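Local coordinates for protein transcriptional regulator, ROK family (Vibrio cholerae O1 biovar eltor, PDB 1Z05) that probably binds DNA as a ROK-family transcriptional regulator of genes for carbohydrate metabolism, and holds a zinc ion, at residues I174-L179 and G185-M190; L111-R114 and Y119-I122; D146-L151 and K196-G201; N236-S241 and L246-V251. One frame throughout, in Å; residues are numbered along the deposited sequence.

Interactions 1, 2 and 3 build one half of an ASKHA (actin-like) core, whereas interaction 4 belongs to the second sheet, of the same 3-2-1-4-5 order. Interactions 1 and 2 share neighbouring strands, Thr175 N probably hydrogen-bonding Met113 O at 3.0 Å. Interaction 3 packs on both (Leu151 CD1 3.8 Å from Ile174 CD1, Leu151 CG 4.1 Å from Met113 CE), and Leu198 N probably hydrogen-bonds Val187 O at 2.8 Å. Interaction 4 stays about 9 Å from interactions 1 and 2 (nearest atoms). Arg114 and Tyr119 bind a sulfate in interaction 2; the Pro177 and Ser241 side chains each lie about 4 Å from a bound sulfate. A zinc ion lies about 10 Å from the Leu246 side chain.

Interaction 1: I174-L179 and G185-M190; sequences ITLPGL and GIVLQM
Leu176 and Val187 reach toward each other tip to tip, CD1 against CG2 at 3.6 Å, while Met190 crosses Leu176 at about a right angle. The Met190 chain leaves the backbone with CG between N and the carbonyl carbon (chi1 68°) and bends at chi3, which brings CE back over Leu176 CD1 at 3.5 Å, a tight methyl contact. Farther along, Leu179 and Gln189 lie side by side and point the same way, so that Leu179 CD1 rests 3.4 Å from the amide NE2 of Gln189. Between these two groups the backbones join: Leu179 N donates to Gln189 O (2.9 Å), and Leu188 N donates to Leu179 O (2.8 Å) from 28° outside the carbonyl plane. Gly178 makes the bend that turns the chain from the end of strand 168-176 into this small hairpin, and its carbonyl oxygen is held by Asn216 ND2. Leu115 of strand 108-116 touches both Leu176 and Met190, tying the hairpin to the main sheet. The chemistry is thus divided: two backbone bonds hold Leu179, through its N and its O, against strand 186-189, whereas Pro177 O and Gln189 N are buried without a polar partner, Pro177 O lying 3.5 Å from Met190 CB.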
# COMPACT_ATOMS: atom_id res chain seq x y z
N ILE A 174 3.99 -0.16 22.07
CA ILE A 174 5.41 -0.51 22.07
C ILE A 174 5.93 -0.58 20.64
O ILE A 174 5.32 -1.21 19.77
CB ILE A 174 5.72 -1.80 22.92
CG1 ILE A 174 7.22 -2.12 22.93
CG2 ILE A 174 4.87 -3.01 22.50
CD1 ILE A 174 7.68 -2.88 24.20
N THR A 175 7.04 0.11 20.39
CA THR A 175 7.65 0.15 19.07
C THR A 175 9.08 -0.36 19.20
O THR A 175 9.68 -0.28 20.28
CB THR A 175 7.63 1.57 18.45
OG1 THR A 175 8.24 2.50 19.36
CG2 THR A 175 6.18 2.01 18.19
N LEU A 176 9.60 -0.92 18.12
CA LEU A 176 10.89 -1.58 18.14
C LEU A 176 11.35 -1.83 16.70
O LEU A 176 10.52 -1.95 15.80
CB LEU A 176 10.81 -2.92 18.89
CG LEU A 176 9.84 -4.00 18.38
CD1 LEU A 176 10.35 -5.37 18.72
CD2 LEU A 176 8.45 -3.81 18.95
N PRO A 177 12.67 -1.92 16.49
CA PRO A 177 13.16 -2.33 15.16
C PRO A 177 12.85 -3.81 14.91
O PRO A 177 12.58 -4.55 15.87
CB PRO A 177 14.67 -2.12 15.27
CG PRO A 177 14.97 -2.25 16.75
CD PRO A 177 13.77 -1.65 17.44
N GLY A 178 12.87 -4.25 13.66
CA GLY A 178 12.69 -5.67 13.35
C GLY A 178 11.41 -6.03 12.63
O GLY A 178 10.66 -5.15 12.21
N LEU A 179 11.16 -7.33 12.47
CA LEU A 179 9.95 -7.80 11.80
C LEU A 179 8.81 -7.95 12.80
O LEU A 179 8.91 -8.71 13.77
CB LEU A 179 10.19 -9.12 11.05
CG LEU A 179 11.31 -9.19 10.00
CD1 LEU A 179 11.35 -10.58 9.35
CD2 LEU A 179 11.18 -8.11 8.93
N GLY A 185 0.49 -8.76 17.21
CA GLY A 185 1.36 -8.33 18.31
C GLY A 185 2.58 -9.22 18.46
O GLY A 185 3.11 -9.39 19.56
N ILE A 186 3.04 -9.78 17.34
CA ILE A 186 4.14 -10.75 17.34
C ILE A 186 5.40 -10.13 16.73
O ILE A 186 5.35 -9.55 15.64
CB ILE A 186 3.76 -12.02 16.56
CG1 ILE A 186 2.69 -12.81 17.32
CG2 ILE A 186 4.99 -12.89 16.27
CD1 ILE A 186 2.08 -13.95 16.50
N VAL A 187 6.51 -10.25 17.44
CA VAL A 187 7.81 -9.88 16.91
C VAL A 187 8.47 -11.13 16.33
O VAL A 187 8.86 -12.03 17.07
CB VAL A 187 8.74 -9.29 17.99
CG1 VAL A 187 10.05 -8.81 17.35
CG2 VAL A 187 8.04 -8.14 18.73
N LEU A 188 8.59 -11.18 15.00
CA LEU A 188 9.11 -12.38 14.34
C LEU A 188 10.61 -12.55 14.57
O LEU A 188 11.10 -13.65 14.79
CB LEU A 188 8.79 -12.37 12.84
CG LEU A 188 7.31 -12.48 12.43
CD1 LEU A 188 6.67 -11.10 12.32
CD2 LEU A 188 7.21 -13.21 11.09
N GLN A 189 11.34 -11.44 14.50
CA GLN A 189 12.77 -11.42 14.76
C GLN A 189 13.17 -9.96 14.82
O GLN A 189 12.42 -9.10 14.35
CB GLN A 189 13.56 -12.18 13.67
CG GLN A 189 13.98 -11.38 12.45
CD GLN A 189 14.63 -12.24 11.38
OE1 GLN A 189 15.29 -13.24 11.67
NE2 GLN A 189 14.44 -11.85 10.13
N MET A 190 14.31 -9.67 15.44
CA MET A 190 14.74 -8.28 15.59
C MET A 190 16.26 -8.16 15.76
O MET A 190 16.93 -9.15 16.06
CB MET A 190 13.98 -7.61 16.74
CG MET A 190 14.31 -8.13 18.12
SD MET A 190 13.39 -7.25 19.39
CE MET A 190 13.83 -5.54 19.02

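Interaction 2: L111-R114 and Y119-I122; sequences LSMR and YLTI. With SO4 (sulfate ion), chain C.
Arg114 sends CG anti to its backbone nitrogen (chi1 174°) and stays extended as far as NE, while Tyr119 turns its ring to the position between N and the carbonyl carbon (chi1 70°), which brings NE and the phenol oxygen together. The two residues belong to the beta hairpin of strands 108-116 and 119-126, the first two strands of the ASKHA core. Arg114 NE donates to Tyr119 OH at 2.8 Å, with the two planes 40° apart. The same hydroxyl donates to sulfate O1 (2.8 Å), which lies near the ring plane at its edge. Arg114 NH2 donates to sulfate O4 in a nearly straight bond, also 2.8 Å, and NH1 forms a salt bridge with Asp217. Arg117 N, in the turn, also hydrogen-bonds the sulfate. The sulfate probably came from the crystallisation liquor, but its place beside the turn is consistent with the phosphate-binding role of this hairpin in ASKHA ATPases.

The backbones of Arg114 and Thr121 form a hydrogen-bonded antiparallel pair, and Met113 faces Ile122 in the adjoining non-hydrogen-bonded pair. On that apolar face, packed under helix 144-161, Met113 and Ile122 run alongside each other. The Met113 chain bends at chi3, bringing its terminal methyl to both neighbours: CE lies 3.5 Å from Leu120 CD1 and 3.6 Å from Ile122 CG1.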
# COMPACT_ATOMS: atom_id res chain seq x y z
N LEU A 111 0.57 4.32 28.15
CA LEU A 111 1.99 4.05 28.16
C LEU A 111 2.49 3.86 26.75
O LEU A 111 1.82 3.23 25.92
CB LEU A 111 2.31 2.77 28.95
CG LEU A 111 2.20 2.71 30.46
CD1 LEU A 111 2.86 1.41 30.93
CD2 LEU A 111 2.86 3.91 31.12
N SER A 112 3.65 4.44 26.46
CA SER A 112 4.31 4.21 25.18
C SER A 112 5.71 3.75 25.52
O SER A 112 6.39 4.37 26.34
CB SER A 112 4.33 5.48 24.33
OG SER A 112 4.87 5.23 23.04
N MET A 113 6.12 2.64 24.92
CA MET A 113 7.41 2.03 25.18
C MET A 113 8.23 1.89 23.91
O MET A 113 7.69 1.72 22.81
CB MET A 113 7.21 0.65 25.82
CG MET A 113 6.47 0.70 27.15
SD MET A 113 6.02 -0.94 27.75
CE MET A 113 7.57 -1.52 28.39
N ARG A 114 9.54 1.96 24.06
CA ARG A 114 10.44 1.54 22.99
C ARG A 114 11.38 0.46 23.51
O ARG A 114 12.04 0.65 24.54
CB ARG A 114 11.26 2.71 22.44
CG ARG A 114 12.32 2.25 21.42
CD ARG A 114 13.18 3.40 20.87
NE ARG A 114 14.31 2.85 20.12
CZ ARG A 114 14.24 2.45 18.85
NH1 ARG A 114 13.10 2.55 18.18
NH2 ARG A 114 15.32 1.93 18.27
N TYR A 119 18.30 -1.37 25.59
CA TYR A 119 17.52 -0.58 26.53
C TYR A 119 16.01 -0.67 26.32
O TYR A 119 15.52 -1.11 25.27
CB TYR A 119 17.95 0.89 26.49
CG TYR A 119 17.57 1.61 25.21
CD1 TYR A 119 16.32 2.23 25.08
CD2 TYR A 119 18.46 1.66 24.14
CE1 TYR A 119 15.97 2.90 23.89
CE2 TYR A 119 18.12 2.32 22.96
CZ TYR A 119 16.88 2.94 22.85
OH TYR A 119 16.57 3.58 21.68
N LEU A 120 15.27 -0.23 27.34
CA LEU A 120 13.83 -0.13 27.29
C LEU A 120 13.43 1.25 27.79
O LEU A 120 13.84 1.67 28.87
CB LEU A 120 13.17 -1.21 28.16
CG LEU A 120 11.66 -1.08 28.41
CD1 LEU A 120 10.87 -1.29 27.12
CD2 LEU A 120 11.19 -2.05 29.50
N THR A 121 12.64 1.96 26.98
CA THR A 121 12.09 3.25 27.38
C THR A 121 10.60 3.10 27.70
O THR A 121 9.85 2.52 26.92
CB THR A 121 12.32 4.35 26.32
OG1 THR A 121 13.73 4.57 26.19
CG2 THR A 121 11.65 5.66 26.74
N ILE A 122 10.19 3.58 28.87
CA ILE A 122 8.79 3.58 29.23
C ILE A 122 8.40 5.03 29.49
O ILE A 122 9.05 5.71 30.28
CB ILE A 122 8.48 2.69 30.48
CG1 ILE A 122 8.92 1.24 30.23
CG2 ILE A 122 6.98 2.73 30.80
CD1 ILE A 122 8.90 0.33 31.47
S SO4 C . 18.83 2.26 19.15
O1 SO4 C . 18.41 3.58 19.60
O2 SO4 C . 19.04 2.24 17.72
O3 SO4 C . 20.08 1.96 19.86
O4 SO4 C . 17.81 1.27 19.48

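Interaction 3: D146-L151 and K196-G201; sequences DVLARL and KNLALG
Leu148, on helix 144-161, meets Leu198 and Leu200 from the chain that leads into helix 200-208. Starting at the base, its CB lies 4.1 Å from Leu198 CD1. CG stands anti to the backbone N (chi1 175°), and this directs the fork at the incoming chain, where each methyl finds a different leucine. CD2 comes to 4.0 Å from the same Leu198 CD1, which therefore touches Leu148 at both base and tip. CD1 takes the other branch and reaches Leu200 CD1 at 4.2 Å, the two side chains overlapping antiparallel, each pointing past the other. One helical turn on, Leu151 adds its own CD1, 4.2 Å from Leu200 CD1, so that a single methyl of Leu200 serves two residues of the helix. Behind them, Ile174 of the central sheet touches both Leu151 and Leu200, and Val187 backs Leu200. Ala199 is the N-cap of helix 200-208, Leu198 just before it and Leu200 first in the helix. Every contact across the pair joins methyl or methylene carbons at ordinary van der Waals distance. Helix 144-161 therefore joins the segment leading into helix 200-208, and that helix's start, through dispersion and exclusion of water, with shape setting the fit.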
# COMPACT_ATOMS: atom_id res chain seq x y z
N ASP A 146 14.13 -14.22 28.57
CA ASP A 146 14.75 -13.33 29.55
C ASP A 146 14.38 -11.88 29.27
O ASP A 146 14.14 -11.10 30.20
CB ASP A 146 16.27 -13.49 29.55
CG ASP A 146 16.71 -14.91 29.87
OD1 ASP A 146 16.25 -15.48 30.88
OD2 ASP A 146 17.54 -15.46 29.12
N VAL A 147 14.35 -11.51 27.99
CA VAL A 147 13.92 -10.18 27.56
C VAL A 147 12.49 -9.92 28.00
O VAL A 147 12.19 -8.87 28.58
CB VAL A 147 14.05 -10.00 26.02
CG1 VAL A 147 13.45 -8.67 25.59
CG2 VAL A 147 15.50 -10.10 25.59
N LEU A 148 11.60 -10.88 27.74
CA LEU A 148 10.18 -10.74 28.08
C LEU A 148 9.97 -10.66 29.59
O LEU A 148 9.21 -9.81 30.07
CB LEU A 148 9.35 -11.87 27.46
CG LEU A 148 7.86 -11.90 27.84
CD1 LEU A 148 7.10 -10.74 27.18
CD2 LEU A 148 7.25 -13.24 27.48
N ALA A 149 10.63 -11.54 30.34
CA ALA A 149 10.55 -11.54 31.80
C ALA A 149 10.96 -10.18 32.39
O ALA A 149 10.29 -9.67 33.28
CB ALA A 149 11.39 -12.67 32.39
N ARG A 150 12.03 -9.60 31.86
CA ARG A 150 12.54 -8.31 32.30
C ARG A 150 11.58 -7.17 31.99
O ARG A 150 11.36 -6.29 32.82
CB ARG A 150 13.91 -8.04 31.66
CG ARG A 150 14.53 -6.68 32.02
CD ARG A 150 14.87 -6.57 33.52
NE ARG A 150 15.40 -5.25 33.85
CZ ARG A 150 16.67 -4.89 33.72
NH1 ARG A 150 17.57 -5.75 33.27
NH2 ARG A 150 17.05 -3.66 34.04
N LEU A 151 11.02 -7.20 30.78
CA LEU A 151 10.09 -6.16 30.33
C LEU A 151 8.81 -6.11 31.16
O LEU A 151 8.33 -5.03 31.49
CB LEU A 151 9.80 -6.34 28.83
CG LEU A 151 8.88 -5.38 28.09
CD1 LEU A 151 9.37 -5.22 26.64
CD2 LEU A 151 7.45 -5.91 28.12
N LYS A 196 12.50 -15.06 18.28
CA LYS A 196 11.80 -15.84 17.26
C LYS A 196 10.32 -15.93 17.62
O LYS A 196 9.94 -16.68 18.52
CB LYS A 196 12.41 -17.24 17.14
CG LYS A 196 11.95 -18.03 15.91
CD LYS A 196 12.64 -19.38 15.86
CE LYS A 196 12.46 -20.07 14.50
NZ LYS A 196 13.27 -21.33 14.42
N ASN A 197 9.51 -15.14 16.92
CA ASN A 197 8.06 -15.13 17.08
C ASN A 197 7.60 -14.87 18.52
O ASN A 197 6.77 -15.61 19.06
CB ASN A 197 7.43 -16.41 16.51
CG ASN A 197 7.65 -16.54 15.01
OD1 ASN A 197 7.49 -15.57 14.25
ND2 ASN A 197 8.00 -17.74 14.56
N LEU A 198 8.13 -13.81 19.13
CA LEU A 198 7.74 -13.43 20.48
C LEU A 198 6.37 -12.76 20.48
O LEU A 198 6.19 -11.70 19.85
CB LEU A 198 8.80 -12.54 21.14
CG LEU A 198 8.43 -11.82 22.45
CD1 LEU A 198 8.29 -12.80 23.62
CD2 LEU A 198 9.42 -10.71 22.78
N ALA A 199 5.42 -13.36 21.19
CA ALA A 199 4.06 -12.84 21.29
C ALA A 199 3.99 -11.69 22.29
O ALA A 199 3.38 -11.80 23.36
CB ALA A 199 3.09 -13.95 21.68
N LEU A 200 4.62 -10.57 21.92
CA LEU A 200 4.81 -9.44 22.81
C LEU A 200 3.51 -8.76 23.25
O LEU A 200 3.33 -8.46 24.43
CB LEU A 200 5.75 -8.41 22.16
CG LEU A 200 6.25 -7.25 23.00
CD1 LEU A 200 7.01 -7.76 24.23
CD2 LEU A 200 7.12 -6.32 22.15
N GLY A 201 2.63 -8.48 22.28
CA GLY A 201 1.30 -7.94 22.57
C GLY A 201 0.46 -8.81 23.51
O GLY A 201 0.04 -8.34 24.57

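Interaction 4: N236-S241 and L246-V251; sequences NSVLIS and LGAGIV
Six backbone hydrogen bonds join the two strands, in reciprocal pairs between Ser237 and Val251, Leu239 and Gly249, and Ser241 and Gly247. Leu239 N to Gly249 O, 2.9 Å, is almost straight (175° at the hydrogen), and Gly249 N returns 2.8 Å to Leu239 O. A water donates to Gly249 O at 3.0 Å and is hydrogen-bonded to Ser237 OG, also at 3.0 Å, so this carbonyl receives two donors. Ser237 OG, placed between its backbone N and carbonyl carbon (chi1 63°), also stands 3.6 Å from Val251 CB. On the face bearing Val238, Ile240, Ala248 and Ile250, the packing centres on Ala248, whose CB lies 3.7 Å from both Val238 CG1 and Ile240 CD1. The turn at chi2 of Ile240 (-68°) brings that terminal methyl across to it.

The pair is a beta hairpin within the second ASKHA sheet, with strand 360-364 parallel to 237-242 on the other flank. Helix 332-356 covers the Val238 and Ile240 face through Val352 and Ile349. Against the Leu239 and Ser241 face, where Gly247 and Gly249 carry no side chain, lies helix 217-228 with Trp221, and its Arg219 hydrogen-bonds Ala248 O.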
# COMPACT_ATOMS: atom_id res chain seq x y z
N ASN A 236 -0.06 11.49 1.32
CA ASN A 236 0.89 10.63 0.62
C ASN A 236 2.31 11.13 0.83
O ASN A 236 2.69 12.15 0.28
CB ASN A 236 0.57 10.56 -0.88
CG ASN A 236 -0.82 10.03 -1.15
OD1 ASN A 236 -1.71 10.76 -1.58
ND2 ASN A 236 -1.02 8.75 -0.87
N SER A 237 3.07 10.44 1.67
CA SER A 237 4.42 10.86 2.00
C SER A 237 5.33 9.67 2.26
O SER A 237 4.86 8.53 2.44
CB SER A 237 4.40 11.76 3.25
OG SER A 237 3.92 11.04 4.37
N VAL A 238 6.63 9.94 2.30
CA VAL A 238 7.61 8.92 2.62
C VAL A 238 8.57 9.49 3.65
O VAL A 238 9.09 10.60 3.48
CB VAL A 238 8.38 8.44 1.37
CG1 VAL A 238 9.37 7.32 1.74
CG2 VAL A 238 7.41 7.93 0.30
N LEU A 239 8.77 8.75 4.73
CA LEU A 239 9.79 9.06 5.72
C LEU A 239 10.99 8.15 5.46
O LEU A 239 10.85 6.92 5.44
CB LEU A 239 9.26 8.86 7.15
CG LEU A 239 10.30 8.87 8.29
CD1 LEU A 239 10.87 10.26 8.53
CD2 LEU A 239 9.70 8.31 9.56
N ILE A 240 12.16 8.75 5.26
CA ILE A 240 13.38 7.97 5.10
C ILE A 240 14.18 7.97 6.39
O ILE A 240 14.66 9.01 6.86
CB ILE A 240 14.26 8.44 3.89
CG1 ILE A 240 13.41 8.53 2.61
CG2 ILE A 240 15.48 7.52 3.74
CD1 ILE A 240 12.91 7.17 2.07
N SER A 241 14.29 6.78 6.97
CA SER A 241 15.02 6.57 8.21
C SER A 241 16.43 6.10 7.89
O SER A 241 16.61 5.04 7.28
CB SER A 241 14.29 5.57 9.11
OG SER A 241 15.08 5.24 10.25
N LEU A 246 18.48 1.27 6.56
CA LEU A 246 17.78 2.27 5.78
C LEU A 246 16.41 1.74 5.47
O LEU A 246 16.26 0.63 4.96
CB LEU A 246 18.55 2.60 4.50
CG LEU A 246 20.00 2.94 4.87
CD1 LEU A 246 20.98 1.86 4.39
CD2 LEU A 246 20.37 4.29 4.37
N GLY A 247 15.41 2.54 5.81
CA GLY A 247 14.02 2.14 5.69
C GLY A 247 13.16 3.31 5.30
O GLY A 247 13.43 4.45 5.67
N ALA A 248 12.13 3.02 4.52
CA ALA A 248 11.14 4.01 4.17
C ALA A 248 9.84 3.63 4.87
O ALA A 248 9.40 2.48 4.81
CB ALA A 248 10.94 4.07 2.68
N GLY A 249 9.24 4.61 5.55
CA GLY A 249 7.91 4.47 6.10
C GLY A 249 7.00 5.19 5.13
O GLY A 249 7.07 6.40 4.99
N ILE A 250 6.14 4.42 4.46
CA ILE A 250 5.35 4.95 3.35
C ILE A 250 3.92 5.18 3.81
O ILE A 250 3.24 4.25 4.28
CB ILE A 250 5.40 3.98 2.14
CG1 ILE A 250 6.85 3.84 1.65
CG2 ILE A 250 4.48 4.46 1.01
CD1 ILE A 250 7.18 2.48 1.07
N VAL A 251 3.47 6.43 3.69
CA VAL A 251 2.09 6.78 3.97
C VAL A 251 1.35 6.93 2.64
O VAL A 251 1.73 7.74 1.78
CB VAL A 251 1.96 8.05 4.88
CG1 VAL A 251 0.50 8.41 5.14
CG2 VAL A 251 2.69 7.84 6.19
O HOH W 1 5.79 9.08 5.59